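Local structure of pantothenate kinase (Coxiella burnetii, 3TQC) at residues 100-105 and 242-247. The protein catalyses the ATP-dependent phosphorylation of (R)-pantothenate to (R)-4'-phosphopantothenate, the first step of coenzyme A biosynthesis. Residues are numbered along the deposited sequence; the frame is centred on the assembly and turned at random.
Sequences SVAVGK and KWYIDR. With ADP (adenosine-5'-diphosphate), chain D.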
# COMPACT_ATOMS: atom_id res chain seq x y z
N SER B 100 -15.31 8.02 8.13
CA SER B 100 -16.11 9.21 7.91
C SER B 100 -15.86 10.26 8.96
O SER B 100 -15.39 9.95 10.06
CB SER B 100 -17.59 8.84 7.99
OG SER B 100 -18.42 9.99 8.09
N VAL B 101 -16.20 11.49 8.63
CA VAL B 101 -16.36 12.52 9.64
C VAL B 101 -17.35 11.99 10.69
O VAL B 101 -18.38 11.42 10.34
CB VAL B 101 -16.92 13.84 9.03
CG1 VAL B 101 -17.15 14.91 10.13
CG2 VAL B 101 -16.01 14.37 7.90
N ALA B 102 -17.01 12.15 11.96
CA ALA B 102 -17.89 11.81 13.09
C ALA B 102 -18.06 10.32 13.36
O ALA B 102 -18.94 9.93 14.13
CB ALA B 102 -19.24 12.48 12.94
N VAL B 103 -17.25 9.48 12.75
CA VAL B 103 -17.37 8.04 12.94
C VAL B 103 -16.61 7.62 14.20
O VAL B 103 -16.84 6.56 14.76
CB VAL B 103 -16.87 7.27 11.70
CG1 VAL B 103 -15.36 7.21 11.68
CG2 VAL B 103 -17.46 5.87 11.68
N GLY B 104 -15.68 8.46 14.64
CA GLY B 104 -14.98 8.22 15.89
C GLY B 104 -13.50 7.94 15.75
O GLY B 104 -12.92 7.28 16.60
N LYS B 105 -12.86 8.43 14.70
CA LYS B 105 -11.45 8.10 14.54
C LYS B 105 -10.52 8.87 15.51
O LYS B 105 -9.54 8.31 16.01
CB LYS B 105 -11.03 8.14 13.07
CG LYS B 105 -10.98 9.43 12.44
CD LYS B 105 -11.05 9.29 10.91
CE LYS B 105 -11.48 10.62 10.35
NZ LYS B 105 -12.89 10.87 10.69
N LYS B 242 -26.41 10.77 12.65
CA LYS B 242 -26.85 11.06 14.01
C LYS B 242 -25.69 11.45 14.92
O LYS B 242 -25.81 12.38 15.70
CB LYS B 242 -27.62 9.88 14.61
CG LYS B 242 -28.14 10.18 16.02
CD LYS B 242 -29.31 9.28 16.41
CE LYS B 242 -29.40 9.17 17.92
NZ LYS B 242 -29.37 10.51 18.57
N TRP B 243 -24.56 10.75 14.81
CA TRP B 243 -23.43 11.09 15.67
C TRP B 243 -22.94 12.47 15.32
O TRP B 243 -22.55 13.25 16.19
CB TRP B 243 -22.29 10.11 15.50
CG TRP B 243 -22.60 8.72 15.91
CD1 TRP B 243 -23.56 8.32 16.79
CD2 TRP B 243 -21.92 7.54 15.49
NE1 TRP B 243 -23.52 6.96 16.93
CE2 TRP B 243 -22.53 6.46 16.14
CE3 TRP B 243 -20.86 7.29 14.61
CZ2 TRP B 243 -22.11 5.14 15.95
CZ3 TRP B 243 -20.45 5.99 14.41
CH2 TRP B 243 -21.07 4.92 15.08
N TYR B 244 -22.94 12.77 14.03
CA TYR B 244 -22.54 14.07 13.57
C TYR B 244 -23.49 15.14 14.10
O TYR B 244 -23.06 16.11 14.70
CB TYR B 244 -22.48 14.12 12.05
CG TYR B 244 -22.10 15.47 11.58
CD1 TYR B 244 -20.77 15.84 11.47
CD2 TYR B 244 -23.07 16.42 11.27
CE1 TYR B 244 -20.42 17.10 11.06
CE2 TYR B 244 -22.72 17.67 10.86
CZ TYR B 244 -21.40 18.02 10.76
OH TYR B 244 -21.05 19.28 10.35
N ILE B 245 -24.79 14.94 13.91
CA ILE B 245 -25.76 15.94 14.33
C ILE B 245 -25.70 16.14 15.84
O ILE B 245 -25.76 17.27 16.30
CB ILE B 245 -27.20 15.61 13.86
CG1 ILE B 245 -27.30 15.74 12.34
CG2 ILE B 245 -28.22 16.54 14.51
CD1 ILE B 245 -28.52 15.07 11.74
N ASP B 246 -25.56 15.08 16.60
CA ASP B 246 -25.42 15.22 18.05
C ASP B 246 -24.15 15.98 18.42
O ASP B 246 -24.18 16.85 19.27
CB ASP B 246 -25.45 13.86 18.74
CG ASP B 246 -26.84 13.24 18.75
OD1 ASP B 246 -27.80 13.92 18.33
OD2 ASP B 246 -26.96 12.07 19.19
N ARG B 247 -23.04 15.67 17.77
CA ARG B 247 -21.79 16.36 18.08
C ARG B 247 -21.91 17.88 17.87
O ARG B 247 -21.46 18.66 18.71
CB ARG B 247 -20.63 15.80 17.28
CG ARG B 247 -19.26 16.23 17.81
CD ARG B 247 -18.16 15.60 17.02
NE ARG B 247 -18.14 16.04 15.62
CZ ARG B 247 -17.29 15.58 14.70
NH1 ARG B 247 -16.39 14.65 15.02
NH2 ARG B 247 -17.33 16.05 13.46
PB ADP D . -14.01 11.75 14.12
O1B ADP D . -12.70 11.97 14.80
O2B ADP D . -14.01 10.58 13.17
O3B ADP D . -14.65 12.98 13.52
PA ADP D . -14.84 11.59 16.83
O1A ADP D . -13.73 10.66 17.25
O2A ADP D . -14.79 13.05 17.11
O3A ADP D . -15.09 11.38 15.26
O5' ADP D . -16.20 11.05 17.45
C5' ADP D . -17.45 11.40 16.89
C4' ADP D . -18.49 11.48 18.00
O4' ADP D . -18.80 10.18 18.48
C3' ADP D . -17.99 12.25 19.20
O3' ADP D . -19.09 12.98 19.75
C2' ADP D . -17.48 11.21 20.17
O2' ADP D . -17.68 11.61 21.51
C1' ADP D . -18.34 10.01 19.83
N9 ADP D . -17.63 8.72 19.91
C8 ADP D . -16.60 8.34 19.14
N7 ADP D . -16.20 7.09 19.45
C5 ADP D . -16.99 6.66 20.44
C6 ADP D . -17.08 5.42 21.20
N6 ADP D . -16.21 4.42 20.93
N1 ADP D . -18.04 5.35 22.14
C2 ADP D . -18.90 6.37 22.39
N3 ADP D . -18.86 7.54 21.72
C4 ADP D . -17.94 7.73 20.74
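Ala102 of the P-loop (Walker A motif), which joins strand 93-99 to helix 105-116, packs against helix 237-253, setting its CB 3.7 Å from CB of Tyr244. A methyl suits this place, because the backbones come within 5.2 Å at the CA atoms of Ala102 and Tyr244. The same methyl lies at the edge of the Tyr244 ring and over one face of the Arg247 guanidinium, displaced toward its rim. Val101, compact and branched, fits beside the tyrosine ring: its CG1, anti to the backbone N (chi1 177°), reaches Tyr244 CD1 at 4.0 Å. On the other flank Trp243 turns its ring edge to Ala102 O, which lies 3.3 Å from CE3 near the ring plane; the broad indole can also stack on His311 of the ADP pocket, while NE1 is hydrogen-bonded to Ala309 O.

The polar contacts converge on ADP. Ala102 N donates to O3B of the beta-phosphate, and the amides of Gly104 and Lys105 both donate to O2B. Gly104 fits because a side chain here would collide with the adenine and with the preceding carbonyl. Lys105, long and positively charged, reaches the beta-phosphate: NZ, also bonded to Ser100 O, meets ADP O2B at 2.7 Å, so that this loop alone brings three donors to that oxygen. From the helix, Arg247 brings a charge suited to bridging phosphates: its chain bends at chi3 (65°), and NH1 bonds weakly to O2A of the alpha-phosphate and, 2.8 Å away and near the guanidinium plane, to ADP O3B.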